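Local coordinates for protein V-type ATP synthase alpha chain (Nanoarchaeum equitans Kin4-M, PDB 5BN3) that is the A subunit of a V/A-type rotary ATPase, a member of the ATP synthase alpha/beta family with a P-loop nucleotide-binding domain, and has ADP bound in this crystal, at residues A[73-78]-A[306-311]; A[143-148]-A[186-191]; A[130-135]-A[174-179]; A[297-302]-A[357-362]. All coordinates share one frame; numbering follows the deposited sequence.

Interactions 1 and 2 lie where the barrel-sandwich region meets the nucleotide-binding domain; interaction 4 is inside that domain and interaction 3 inside the barrel-sandwich region. Interactions 1 and 4 share helix 293-309, centres about 13 Å apart, and are tied by a salt bridge from Glu306 to Arg359. Interaction 2, its centre about 12 Å from that of interaction 1, joins it through the Arg188-Asp310 salt bridge. Interaction 3 lies farthest out; its strand 131-137 pairs with strand 140-145 of interaction 2. Interactions 2 and 3 nest inside the loop closed by interaction 1; segments of 1 and 4, and of 2 and 3, alternate along the chain. Helix 293-309 thus connects beta region and nucleotide-binding core.

Interaction 1 of 4, residues A[73-78]-A[306-311]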
loop_
_atom_site.group_PDB
_atom_site.type_symbol
_atom_site.label_atom_id
_atom_site.label_comp_id
_atom_site.label_asym_id
_atom_site.label_seq_id
_atom_site.Cartn_x
_atom_site.Cartn_y
_atom_site.Cartn_z
ATOM N N PRO A 73 -13.910 46.621 -19.733
ATOM C CA PRO A 73 -15.357 46.564 -19.500
ATOM C C PRO A 73 -16.005 45.453 -20.320
ATOM O O PRO A 73 -15.679 45.296 -21.500
ATOM C CB PRO A 73 -15.844 47.929 -19.996
ATOM C CG PRO A 73 -14.655 48.823 -19.858
ATOM C CD PRO A 73 -13.476 47.953 -20.187
ATOM N N GLY A 74 -16.903 44.690 -19.700
ATOM C CA GLY A 74 -17.560 43.588 -20.381
ATOM C C GLY A 74 -17.406 42.243 -19.689
ATOM O O GLY A 74 -18.028 41.260 -20.093
ATOM N N LEU A 75 -16.581 42.200 -18.646
ATOM C CA LEU A 75 -16.339 40.964 -17.902
ATOM C C LEU A 75 -17.378 40.760 -16.803
ATOM O O LEU A 75 -17.861 39.647 -16.591
ATOM C CB LEU A 75 -14.939 40.982 -17.282
ATOM C CG LEU A 75 -13.743 40.967 -18.236
ATOM C CD1 LEU A 75 -12.443 41.153 -17.470
ATOM C CD2 LEU A 75 -13.708 39.669 -19.015
ATOM N N LEU A 76 -17.721 41.844 -16.112
ATOM C CA LEU A 76 -18.615 41.778 -14.954
ATOM C C LEU A 76 -20.011 41.262 -15.301
ATOM O O LEU A 76 -20.560 41.587 -16.359
ATOM C CB LEU A 76 -18.710 43.147 -14.269
ATOM C CG LEU A 76 -17.405 43.679 -13.674
ATOM C CD1 LEU A 76 -17.604 45.033 -13.008
ATOM C CD2 LEU A 76 -16.861 42.681 -12.678
ATOM N N ALA A 77 -20.561 40.444 -14.402
ATOM C CA ALA A 77 -21.899 39.865 -14.540
ATOM C C ALA A 77 -22.048 38.897 -15.709
ATOM O O ALA A 77 -23.166 38.544 -16.086
ATOM C CB ALA A 77 -22.967 40.962 -14.608
ATOM N N ASN A 78 -20.925 38.460 -16.271
ATOM C CA ASN A 78 -20.956 37.532 -17.398
ATOM C C ASN A 78 -20.259 36.206 -17.103
ATOM O O ASN A 78 -19.454 36.109 -16.174
ATOM C CB ASN A 78 -20.359 38.186 -18.648
ATOM C CG ASN A 78 -21.309 39.171 -19.296
ATOM O OD1 ASN A 78 -22.454 38.833 -19.603
ATOM N ND2 ASN A 78 -20.847 40.400 -19.495
ATOM N N GLU A 306 -5.919 39.766 -10.771
ATOM C CA GLU A 306 -4.810 40.705 -10.671
ATOM C C GLU A 306 -5.173 42.030 -11.328
ATOM O O GLU A 306 -4.777 43.092 -10.851
ATOM C CB GLU A 306 -3.564 40.130 -11.348
ATOM C CG GLU A 306 -2.906 38.973 -10.617
ATOM C CD GLU A 306 -1.722 38.420 -11.385
ATOM O OE1 GLU A 306 -1.781 38.401 -12.634
ATOM O OE2 GLU A 306 -0.730 38.011 -10.745
ATOM N N TYR A 307 -5.916 41.954 -12.428
ATOM C CA TYR A 307 -6.319 43.138 -13.184
ATOM C C TYR A 307 -7.163 44.092 -12.347
ATOM O O TYR A 307 -6.929 45.300 -12.341
ATOM C CB TYR A 307 -7.074 42.721 -14.453
ATOM C CG TYR A 307 -7.741 43.859 -15.196
ATOM C CD1 TYR A 307 -6.989 44.846 -15.818
ATOM C CD2 TYR A 307 -9.123 43.932 -15.292
ATOM C CE1 TYR A 307 -7.599 45.883 -16.505
ATOM C CE2 TYR A 307 -9.740 44.965 -15.974
ATOM C CZ TYR A 307 -8.973 45.934 -16.578
ATOM O OH TYR A 307 -9.585 46.961 -17.258
ATOM N N PHE A 308 -8.144 43.550 -11.637
ATOM C CA PHE A 308 -8.987 44.384 -10.787
ATOM C C PHE A 308 -8.241 44.810 -9.525
ATOM O O PHE A 308 -8.503 45.878 -8.971
ATOM C CB PHE A 308 -10.298 43.670 -10.456
ATOM C CG PHE A 308 -11.303 43.709 -11.573
ATOM C CD1 PHE A 308 -12.078 44.841 -11.782
ATOM C CD2 PHE A 308 -11.474 42.619 -12.414
ATOM C CE1 PHE A 308 -13.008 44.886 -12.810
ATOM C CE2 PHE A 308 -12.402 42.655 -13.442
ATOM C CZ PHE A 308 -13.169 43.792 -13.641
ATOM N N ARG A 309 -7.307 43.974 -9.079
ATOM C CA ARG A 309 -6.411 44.338 -7.985
ATOM C C ARG A 309 -5.587 45.567 -8.363
ATOM O O ARG A 309 -5.376 46.464 -7.545
ATOM C CB ARG A 309 -5.478 43.171 -7.656
ATOM C CG ARG A 309 -4.429 43.485 -6.595
ATOM C CD ARG A 309 -3.227 42.572 -6.739
ATOM N NE ARG A 309 -2.520 42.815 -7.996
ATOM C CZ ARG A 309 -1.516 42.071 -8.450
ATOM N NH1 ARG A 309 -1.093 41.025 -7.753
ATOM N NH2 ARG A 309 -0.941 42.370 -9.606
ATOM N N ASP A 310 -5.132 45.606 -9.612
ATOM C CA ASP A 310 -4.305 46.707 -10.098
ATOM C C ASP A 310 -5.061 48.037 -10.165
ATOM O O ASP A 310 -4.449 49.102 -10.241
ATOM C CB ASP A 310 -3.722 46.358 -11.472
ATOM C CG ASP A 310 -2.709 45.231 -11.412
ATOM O OD1 ASP A 310 -2.162 44.967 -10.318
ATOM O OD2 ASP A 310 -2.449 44.617 -12.468
ATOM N N GLN A 311 -6.389 47.973 -10.136
ATOM C CA GLN A 311 -7.210 49.180 -10.123
ATOM C C GLN A 311 -7.354 49.718 -8.705
ATOM O O GLN A 311 -7.988 50.750 -8.487
ATOM C CB GLN A 311 -8.598 48.898 -10.715
ATOM C CG GLN A 311 -8.587 48.448 -12.169
ATOM C CD GLN A 311 -9.968 48.085 -12.682
ATOM O OE1 GLN A 311 -10.979 48.617 -12.217
ATOM N NE2 GLN A 311 -10.018 47.166 -13.640
#
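The ring of Phe308 reaches from helix 293-309 to two leucines of the loop 73-78. Leu76 comes closest, its CD2 lying 4.0 Å from CZ of Phe308, and the two side chains meet at a slant. Leu75 adds a looser touch, CD1 to Phe308 CE2 at 4.3 Å, so both leucine methyls lie near the outer end of the ring. With CG anti to the carbonyl carbon (chi1 -78°), Phe308 extends toward the loop, while CD2 of Tyr307 sits over one ring face near the rim. Ile244 and Ile281, from neighbouring parallel strands, also touch both Leu76 and Phe308 and continue this apolar cluster.

The two leucines open a type II turn that runs from Leu75 to Asn78. Asn78 ND2 ties the last turn residue back to the residue before the turn, donating to Gly74 O at 3.0 Å from above the carbonyl plane. On the helix side, Arg309 turns NE and NH2 side-on to one oxygen of Asp310, with NH2 to OD1 at 3.0 Å. Tyr307 OH bonds to His142 of strand 140-145. The arrangement is a buried alpha/beta core packing, in which a helix of the P-loop nucleotide-binding domain lies against parallel strands and the turn leading into strand 79-80.

Interaction 2 of 4, residues A[143-148]-A[186-191]; sequences RIIVPP and KPRPYK
Arg188 NH2 and the backbone oxygen of Val146 are joined through one water, which accepts from NH2 at 2.8 Å and donates to Val146 O at 2.8 Å. The rest of the guanidinium is also engaged: NE forms a salt bridge with Asp310 of the nucleotide-binding domain, NH1 bonds to His180, and Trp182 makes a cation-pi contact. Several partners thus fix the rotation of the group. The arginine chain bends at chi3 (58°), which turns its end toward the strand segment.

There CD1 of Ile145 approaches NH2 of Arg188 from the opposite direction, 3.8 Å away, an apolar neighbour beside a charged nitrogen. Ile145 is the last residue of strand 140-145, an outermost strand of an antiparallel sheet in the barrel-sandwich domain, and the loop 186-191 leads on from that region toward strand 192-193 of the mixed sheet. Farther along, the side chains of Pro148 and Pro189 cross at about a right angle. CG of Pro189 meets both CB of Pro148, at 3.8 Å, and CG of Pro148, at 3.9 Å. Trp182 of strand 180-183 touches both prolines.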
loop_
_atom_site.group_PDB
_atom_site.type_symbol
_atom_site.label_atom_id
_atom_site.label_comp_id
_atom_site.label_asym_id
_atom_site.label_seq_id
_atom_site.Cartn_x
_atom_site.Cartn_y
_atom_site.Cartn_z
ATOM N N ARG A 143 -11.992 51.114 -13.447
ATOM C CA ARG A 143 -10.876 52.014 -13.682
ATOM C C ARG A 143 -10.036 51.552 -14.864
ATOM O O ARG A 143 -9.471 50.457 -14.857
ATOM C CB ARG A 143 -10.036 52.153 -12.410
ATOM C CG ARG A 143 -10.785 52.890 -11.304
ATOM C CD ARG A 143 -10.204 52.638 -9.927
ATOM N NE ARG A 143 -11.046 53.222 -8.883
ATOM C CZ ARG A 143 -10.908 52.986 -7.581
ATOM N NH1 ARG A 143 -9.958 52.170 -7.147
ATOM N NH2 ARG A 143 -11.725 53.562 -6.713
ATOM N N ILE A 144 -9.981 52.392 -15.893
ATOM C CA ILE A 144 -9.214 52.076 -17.089
ATOM C C ILE A 144 -7.738 52.332 -16.817
ATOM O O ILE A 144 -7.285 53.477 -16.814
ATOM C CB ILE A 144 -9.688 52.900 -18.301
ATOM C CG1 ILE A 144 -11.211 52.812 -18.432
ATOM C CG2 ILE A 144 -9.005 52.422 -19.577
ATOM C CD1 ILE A 144 -11.743 51.388 -18.568
ATOM N N ILE A 145 -6.996 51.259 -16.564
ATOM C CA ILE A 145 -5.568 51.364 -16.311
ATOM C C ILE A 145 -4.794 51.031 -17.580
ATOM O O ILE A 145 -5.045 50.010 -18.223
ATOM C CB ILE A 145 -5.122 50.454 -15.144
ATOM C CG1 ILE A 145 -5.643 49.028 -15.337
ATOM C CG2 ILE A 145 -5.621 51.011 -13.815
ATOM C CD1 ILE A 145 -5.128 48.051 -14.298
ATOM N N VAL A 146 -3.868 51.911 -17.945
ATOM C CA VAL A 146 -3.048 51.702 -19.129
ATOM C C VAL A 146 -2.120 50.518 -18.891
ATOM O O VAL A 146 -1.749 50.247 -17.746
ATOM C CB VAL A 146 -2.239 52.970 -19.481
ATOM C CG1 VAL A 146 -3.173 54.133 -19.752
ATOM C CG2 VAL A 146 -1.281 53.324 -18.363
ATOM N N PRO A 147 -1.764 49.791 -19.965
ATOM C CA PRO A 147 -0.889 48.620 -19.824
ATOM C C PRO A 147 0.419 48.974 -19.125
ATOM O O PRO A 147 0.881 50.110 -19.253
ATOM C CB PRO A 147 -0.609 48.220 -21.273
ATOM C CG PRO A 147 -1.791 48.716 -22.034
ATOM C CD PRO A 147 -2.199 49.994 -21.360
ATOM N N PRO A 148 1.003 48.017 -18.384
ATOM C CA PRO A 148 2.255 48.251 -17.654
ATOM C C PRO A 148 3.397 48.763 -18.536
ATOM O O PRO A 148 4.294 49.435 -18.025
ATOM C CB PRO A 148 2.599 46.863 -17.105
ATOM C CG PRO A 148 1.276 46.201 -16.929
ATOM C CD PRO A 148 0.422 46.698 -18.072
ATOM N N LYS A 186 1.525 34.832 -17.229
ATOM C CA LYS A 186 2.462 35.836 -16.740
ATOM C C LYS A 186 1.817 36.678 -15.649
ATOM O O LYS A 186 0.812 37.349 -15.893
ATOM C CB LYS A 186 2.907 36.734 -17.895
ATOM C CG LYS A 186 3.950 37.775 -17.534
ATOM C CD LYS A 186 4.369 38.542 -18.782
ATOM C CE LYS A 186 5.374 39.634 -18.463
ATOM N NZ LYS A 186 5.738 40.416 -19.679
ATOM N N PRO A 187 2.388 36.636 -14.437
ATOM C CA PRO A 187 1.866 37.416 -13.307
ATOM C C PRO A 187 1.933 38.911 -13.595
ATOM O O PRO A 187 2.942 39.378 -14.126
ATOM C CB PRO A 187 2.830 37.070 -12.167
ATOM C CG PRO A 187 3.421 35.749 -12.552
ATOM C CD PRO A 187 3.525 35.782 -14.047
ATOM N N ARG A 188 0.878 39.647 -13.261
ATOM C CA ARG A 188 0.859 41.087 -13.501
ATOM C C ARG A 188 1.696 41.832 -12.464
ATOM O O ARG A 188 1.566 41.591 -11.262
ATOM C CB ARG A 188 -0.580 41.616 -13.537
ATOM C CG ARG A 188 -1.361 41.151 -14.763
ATOM C CD ARG A 188 -2.808 41.631 -14.751
ATOM N NE ARG A 188 -2.918 43.087 -14.673
ATOM C CZ ARG A 188 -2.838 43.906 -15.718
ATOM N NH1 ARG A 188 -2.638 43.420 -16.936
ATOM N NH2 ARG A 188 -2.956 45.215 -15.545
ATOM N N PRO A 189 2.559 42.745 -12.936
ATOM C CA PRO A 189 3.504 43.469 -12.079
ATOM C C PRO A 189 2.822 44.424 -11.109
ATOM O O PRO A 189 1.697 44.870 -11.348
ATOM C CB PRO A 189 4.340 44.271 -13.083
ATOM C CG PRO A 189 3.434 44.457 -14.256
ATOM C CD PRO A 189 2.646 43.178 -14.341
ATOM N N TYR A 190 3.516 44.718 -10.015
ATOM C CA TYR A 190 3.067 45.680 -9.016
ATOM C C TYR A 190 4.314 46.298 -8.404
ATOM O O TYR A 190 5.428 45.928 -8.775
ATOM C CB TYR A 190 2.216 44.993 -7.942
ATOM C CG TYR A 190 2.865 43.777 -7.326
ATOM C CD1 TYR A 190 2.678 42.518 -7.875
ATOM C CD2 TYR A 190 3.656 43.886 -6.192
ATOM C CE1 TYR A 190 3.263 41.405 -7.320
ATOM C CE2 TYR A 190 4.245 42.777 -5.628
ATOM C CZ TYR A 190 4.045 41.540 -6.197
ATOM O OH TYR A 190 4.631 40.430 -5.638
ATOM N N LYS A 191 4.144 47.228 -7.470
ATOM C CA LYS A 191 5.302 47.896 -6.878
ATOM C C LYS A 191 5.919 47.129 -5.712
ATOM O O LYS A 191 7.116 46.849 -5.719
ATOM C CB LYS A 191 4.973 49.339 -6.484
ATOM C CG LYS A 191 4.913 50.285 -7.674
ATOM C CD LYS A 191 4.911 51.740 -7.236
ATOM C CE LYS A 191 5.169 52.660 -8.417
ATOM N NZ LYS A 191 5.230 54.090 -8.008
HETATM O O HOH W 1 -2.250 47.811 -16.447
#

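Interaction 3 of 4, residues A[130-135]-A[174-179]; sequences DIIGTV and KPIKLY
Val135 and Leu178 meet at about a right angle, one branch of each making the contact: CG2 of Val135 lies 3.9 Å from CD2 of Leu178. Val135 leaves its backbone toward the other segment, and its chi1 of 170° places CG1 anti to the backbone N and leaves CG2 anti to the carbonyl carbon. Leu178 starts out less directly, yet its chain, with CG anti to the carbonyl carbon (chi1 -73°), carries CD2 across to the valine. Nearer the start of both segments, Ile132 and Ile176 both leave their backbones toward the opposite segment. Their meeting is looser, CD1 of Ile132 standing 4.5 Å from CG2 of Ile176.

The touching backbone parts run in similar directions, 24° apart, with Ile132 and Ile176 separated by 9.6 Å between CA atoms. That spacing suits packing of side chains between layers, and the link is made wholly by hydrocarbon branches. Phe116 of strand 114-118 touches Ile132 and Leu178, while Ala169 of strand 169-171 touches Ile132 and Ile176, so the two pairs are embedded in a common apolar interior. The isoleucine pair joins two different antiparallel four-stranded sheets, and Leu178, just past strand 174-176, extends the packing. Such aliphatic contact between sheets is consistent with the barrel-sandwich domain of this family.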
loop_
_atom_site.group_PDB
_atom_site.type_symbol
_atom_site.label_atom_id
_atom_site.label_comp_id
_atom_site.label_asym_id
_atom_site.label_seq_id
_atom_site.Cartn_x
_atom_site.Cartn_y
_atom_site.Cartn_z
ATOM N N ASP A 130 -1.213 53.443 -14.777
ATOM C CA ASP A 130 -1.944 54.643 -14.372
ATOM C C ASP A 130 -3.420 54.578 -14.765
ATOM O O ASP A 130 -3.772 54.017 -15.804
ATOM C CB ASP A 130 -1.312 55.900 -14.978
ATOM C CG ASP A 130 -0.041 56.324 -14.266
ATOM O OD1 ASP A 130 0.173 55.898 -13.112
ATOM O OD2 ASP A 130 0.739 57.097 -14.862
ATOM N N ILE A 131 -4.278 55.158 -13.930
ATOM C CA ILE A 131 -5.696 55.270 -14.243
ATOM C C ILE A 131 -5.926 56.452 -15.185
ATOM O O ILE A 131 -5.767 57.608 -14.791
ATOM C CB ILE A 131 -6.539 55.459 -12.964
ATOM C CG1 ILE A 131 -6.352 54.264 -12.023
ATOM C CG2 ILE A 131 -8.006 55.631 -13.310
ATOM C CD1 ILE A 131 -7.035 54.431 -10.681
ATOM N N ILE A 132 -6.292 56.157 -16.429
ATOM C CA ILE A 132 -6.486 57.194 -17.438
ATOM C C ILE A 132 -7.922 57.719 -17.423
ATOM O O ILE A 132 -8.203 58.808 -17.930
ATOM C CB ILE A 132 -6.091 56.687 -18.847
ATOM C CG1 ILE A 132 -5.883 57.857 -19.812
ATOM C CG2 ILE A 132 -7.121 55.701 -19.386
ATOM C CD1 ILE A 132 -5.303 57.447 -21.142
ATOM N N GLY A 133 -8.823 56.943 -16.825
ATOM C CA GLY A 133 -10.219 57.330 -16.714
ATOM C C GLY A 133 -11.079 56.237 -16.104
ATOM O O GLY A 133 -10.566 55.189 -15.710
ATOM N N THR A 134 -12.386 56.475 -16.024
ATOM C CA THR A 134 -13.305 55.492 -15.452
ATOM C C THR A 134 -14.488 55.187 -16.368
ATOM O O THR A 134 -14.892 56.019 -17.181
ATOM C CB THR A 134 -13.841 55.928 -14.069
ATOM O OG1 THR A 134 -14.512 57.188 -14.186
ATOM C CG2 THR A 134 -12.709 56.051 -13.063
ATOM N N VAL A 135 -15.035 53.984 -16.222
ATOM C CA VAL A 135 -16.240 53.578 -16.936
ATOM C C VAL A 135 -17.239 52.993 -15.944
ATOM O O VAL A 135 -16.897 52.096 -15.173
ATOM C CB VAL A 135 -15.924 52.518 -18.010
ATOM C CG1 VAL A 135 -17.203 51.924 -18.570
ATOM C CG2 VAL A 135 -15.097 53.120 -19.128
ATOM N N LYS A 174 0.828 56.121 -29.889
ATOM C CA LYS A 174 0.207 54.808 -29.723
ATOM C C LYS A 174 -1.219 54.914 -29.193
ATOM O O LYS A 174 -1.463 55.547 -28.165
ATOM C CB LYS A 174 1.046 53.917 -28.799
ATOM C CG LYS A 174 0.711 52.431 -28.898
ATOM C CD LYS A 174 0.020 51.916 -27.642
ATOM C CE LYS A 174 -0.491 50.494 -27.834
ATOM N NZ LYS A 174 0.579 49.546 -28.251
ATOM N N PRO A 175 -2.168 54.290 -29.905
ATOM C CA PRO A 175 -3.583 54.284 -29.519
ATOM C C PRO A 175 -3.842 53.517 -28.222
ATOM O O PRO A 175 -3.311 52.421 -28.035
ATOM C CB PRO A 175 -4.258 53.558 -30.689
ATOM C CG PRO A 175 -3.303 53.708 -31.838
ATOM C CD PRO A 175 -1.947 53.652 -31.214
ATOM N N ILE A 176 -4.654 54.097 -27.341
ATOM C CA ILE A 176 -5.054 53.438 -26.103
ATOM C C ILE A 176 -6.526 53.047 -26.200
ATOM O O ILE A 176 -7.355 53.850 -26.631
ATOM C CB ILE A 176 -4.845 54.361 -24.879
ATOM C CG1 ILE A 176 -3.378 54.788 -24.771
ATOM C CG2 ILE A 176 -5.309 53.681 -23.593
ATOM C CD1 ILE A 176 -2.401 53.634 -24.687
ATOM N N LYS A 177 -6.852 51.816 -25.816
ATOM C CA LYS A 177 -8.239 51.361 -25.817
ATOM C C LYS A 177 -8.800 51.291 -24.404
ATOM O O LYS A 177 -8.105 51.606 -23.439
ATOM C CB LYS A 177 -8.363 49.988 -26.488
ATOM C CG LYS A 177 -8.522 50.031 -27.997
ATOM C CD LYS A 177 -7.238 50.440 -28.701
ATOM C CE LYS A 177 -7.448 50.532 -30.207
ATOM N NZ LYS A 177 -8.026 49.284 -30.782
ATOM N N LEU A 178 -10.062 50.886 -24.295
ATOM C CA LEU A 178 -10.688 50.649 -22.999
ATOM C C LEU A 178 -10.242 49.299 -22.446
ATOM O O LEU A 178 -10.512 48.969 -21.289
ATOM C CB LEU A 178 -12.213 50.689 -23.120
ATOM C CG LEU A 178 -12.855 52.065 -23.313
ATOM C CD1 LEU A 178 -14.343 51.942 -23.584
ATOM C CD2 LEU A 178 -12.620 52.921 -22.088
ATOM N N TYR A 179 -9.553 48.527 -23.284
ATOM C CA TYR A 179 -9.071 47.206 -22.897
ATOM C C TYR A 179 -7.641 46.973 -23.369
ATOM O O TYR A 179 -7.166 47.641 -24.291
ATOM C CB TYR A 179 -9.970 46.119 -23.491
ATOM C CG TYR A 179 -9.654 45.771 -24.933
ATOM C CD1 TYR A 179 -10.139 46.545 -25.978
ATOM C CD2 TYR A 179 -8.885 44.659 -25.245
ATOM C CE1 TYR A 179 -9.860 46.226 -27.290
ATOM C CE2 TYR A 179 -8.600 44.335 -26.553
ATOM C CZ TYR A 179 -9.090 45.120 -27.570
ATOM O OH TYR A 179 -8.808 44.796 -28.875
#

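Interaction 4 of 4, residues A[297-302]-A[357-362]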
loop_
_atom_site.group_PDB
_atom_site.type_symbol
_atom_site.label_atom_id
_atom_site.label_comp_id
_atom_site.label_asym_id
_atom_site.label_seq_id
_atom_site.Cartn_x
_atom_site.Cartn_y
_atom_site.Cartn_z
ATOM N N SER A 297 -8.365 27.941 -17.375
ATOM C CA SER A 297 -9.348 28.617 -16.526
ATOM C C SER A 297 -8.741 29.134 -15.219
ATOM O O SER A 297 -9.150 30.179 -14.708
ATOM C CB SER A 297 -10.520 27.684 -16.221
ATOM O OG SER A 297 -10.128 26.650 -15.337
ATOM N N ILE A 298 -7.773 28.397 -14.683
ATOM C CA ILE A 298 -7.093 28.783 -13.446
ATOM C C ILE A 298 -6.229 30.034 -13.638
ATOM O O ILE A 298 -6.312 30.987 -12.859
ATOM C CB ILE A 298 -6.213 27.629 -12.921
ATOM C CG1 ILE A 298 -7.082 26.489 -12.372
ATOM C CG2 ILE A 298 -5.262 28.124 -11.850
ATOM C CD1 ILE A 298 -7.878 26.864 -11.129
ATOM N N TYR A 299 -5.395 30.025 -14.674
ATOM C CA TYR A 299 -4.542 31.173 -14.975
ATOM C C TYR A 299 -5.369 32.374 -15.420
ATOM O O TYR A 299 -5.023 33.520 -15.127
ATOM C CB TYR A 299 -3.511 30.804 -16.048
ATOM C CG TYR A 299 -2.436 29.858 -15.557
ATOM C CD1 TYR A 299 -2.661 28.491 -15.504
ATOM C CD2 TYR A 299 -1.198 30.332 -15.148
ATOM C CE1 TYR A 299 -1.688 27.622 -15.056
ATOM C CE2 TYR A 299 -0.217 29.467 -14.698
ATOM C CZ TYR A 299 -0.469 28.114 -14.654
ATOM O OH TYR A 299 0.501 27.247 -14.208
ATOM N N LEU A 300 -6.461 32.101 -16.128
ATOM C CA LEU A 300 -7.354 33.146 -16.616
ATOM C C LEU A 300 -7.987 33.916 -15.464
ATOM O O LEU A 300 -7.981 35.149 -15.449
ATOM C CB LEU A 300 -8.465 32.529 -17.467
ATOM C CG LEU A 300 -9.373 33.524 -18.188
ATOM C CD1 LEU A 300 -8.798 33.807 -19.556
ATOM C CD2 LEU A 300 -10.805 33.018 -18.291
ATOM N N GLY A 301 -8.540 33.181 -14.503
ATOM C CA GLY A 301 -9.204 33.791 -13.364
ATOM C C GLY A 301 -8.247 34.550 -12.473
ATOM O O GLY A 301 -8.597 35.589 -11.912
ATOM N N ALA A 302 -7.035 34.026 -12.336
ATOM C CA ALA A 302 -6.004 34.697 -11.560
ATOM C C ALA A 302 -5.609 36.014 -12.219
ATOM O O ALA A 302 -5.444 37.031 -11.543
ATOM C CB ALA A 302 -4.793 33.797 -11.409
ATOM N N TYR A 357 -1.169 30.100 -6.447
ATOM C CA TYR A 357 -1.323 30.696 -5.119
ATOM C C TYR A 357 -0.391 31.874 -4.825
ATOM O O TYR A 357 -0.734 32.752 -4.035
ATOM C CB TYR A 357 -1.185 29.622 -4.032
ATOM C CG TYR A 357 -2.350 28.661 -3.988
ATOM C CD1 TYR A 357 -3.577 29.054 -3.475
ATOM C CD2 TYR A 357 -2.222 27.362 -4.455
ATOM C CE1 TYR A 357 -4.642 28.181 -3.431
ATOM C CE2 TYR A 357 -3.283 26.482 -4.414
ATOM C CZ TYR A 357 -4.490 26.899 -3.900
ATOM O OH TYR A 357 -5.552 26.030 -3.856
ATOM N N GLU A 358 0.779 31.901 -5.455
ATOM C CA GLU A 358 1.723 32.996 -5.234
ATOM C C GLU A 358 1.249 34.307 -5.861
ATOM O O GLU A 358 1.863 35.355 -5.659
ATOM C CB GLU A 358 3.110 32.627 -5.743
ATOM N N ARG A 359 0.158 34.246 -6.620
ATOM C CA ARG A 359 -0.431 35.445 -7.211
ATOM C C ARG A 359 -1.300 36.192 -6.208
ATOM O O ARG A 359 -1.631 37.355 -6.414
ATOM C CB ARG A 359 -1.275 35.083 -8.434
ATOM C CG ARG A 359 -0.496 34.548 -9.625
ATOM C CD ARG A 359 -1.244 34.876 -10.903
ATOM N NE ARG A 359 -0.741 34.153 -12.066
ATOM C CZ ARG A 359 -1.013 34.484 -13.324
ATOM N NH1 ARG A 359 -1.767 35.543 -13.584
ATOM N NH2 ARG A 359 -0.517 33.768 -14.319
ATOM N N SER A 360 -1.677 35.519 -5.126
ATOM C CA SER A 360 -2.470 36.160 -4.084
ATOM C C SER A 360 -1.604 37.173 -3.356
ATOM O O SER A 360 -0.380 37.177 -3.508
ATOM C CB SER A 360 -2.999 35.128 -3.090
ATOM O OG SER A 360 -1.946 34.586 -2.315
ATOM N N GLY A 361 -2.231 38.042 -2.574
ATOM C CA GLY A 361 -1.482 39.006 -1.792
ATOM C C GLY A 361 -2.056 40.402 -1.851
ATOM O O GLY A 361 -2.787 40.748 -2.781
ATOM N N ARG A 362 -1.727 41.199 -0.841
ATOM C CA ARG A 362 -2.078 42.609 -0.813
ATOM C C ARG A 362 -0.865 43.399 -1.295
ATOM O O ARG A 362 0.257 43.157 -0.844
ATOM C CB ARG A 362 -2.453 43.012 0.614
ATOM C CG ARG A 362 -2.861 44.461 0.784
ATOM C CD ARG A 362 -3.472 44.683 2.156
ATOM N NE ARG A 362 -2.631 45.508 3.018
ATOM C CZ ARG A 362 -2.695 46.834 3.069
ATOM N NH1 ARG A 362 -3.553 47.489 2.300
ATOM N NH2 ARG A 362 -1.896 47.504 3.886
#
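Helix 293-309 of the P-loop nucleotide-binding domain is met here by the turn at the end of helix 349-357, through the long side chain of Arg359. Methyl CB of Ala302 rests against the aliphatic part of that arginine, 3.7 Å from CD of Arg359. Arg359, extended from CG to NE, reaches back past Ala302 to Tyr299. At its end, NH2 of Arg359 comes within 3.6 Å of CD2 of Tyr299. This nitrogen lies at the ring edge near its plane, not over the face; the ring and guanidinium planes stand 76° apart. The tyrosine makes its cation-pi contact with Arg185.

The turn, of type I from Tyr357 to Ser360, leads into strand 361-364 of the mixed alpha/beta sheet, antiparallel to strand 370-379. Tyr357 O accepts twice, from Ser360 N at 3.1 Å and from Ser360 OG at 2.8 Å, the hydroxyl arriving nearly along the C=O axis. The buried polar ends have partners beyond the two segments: Arg359 NH2 bonds to Ile184 O, Arg359 NH1 forms a salt bridge with Glu306 one helical turn after Ala302, and Tyr299 OH bonds to Glu355 of helix 349-357.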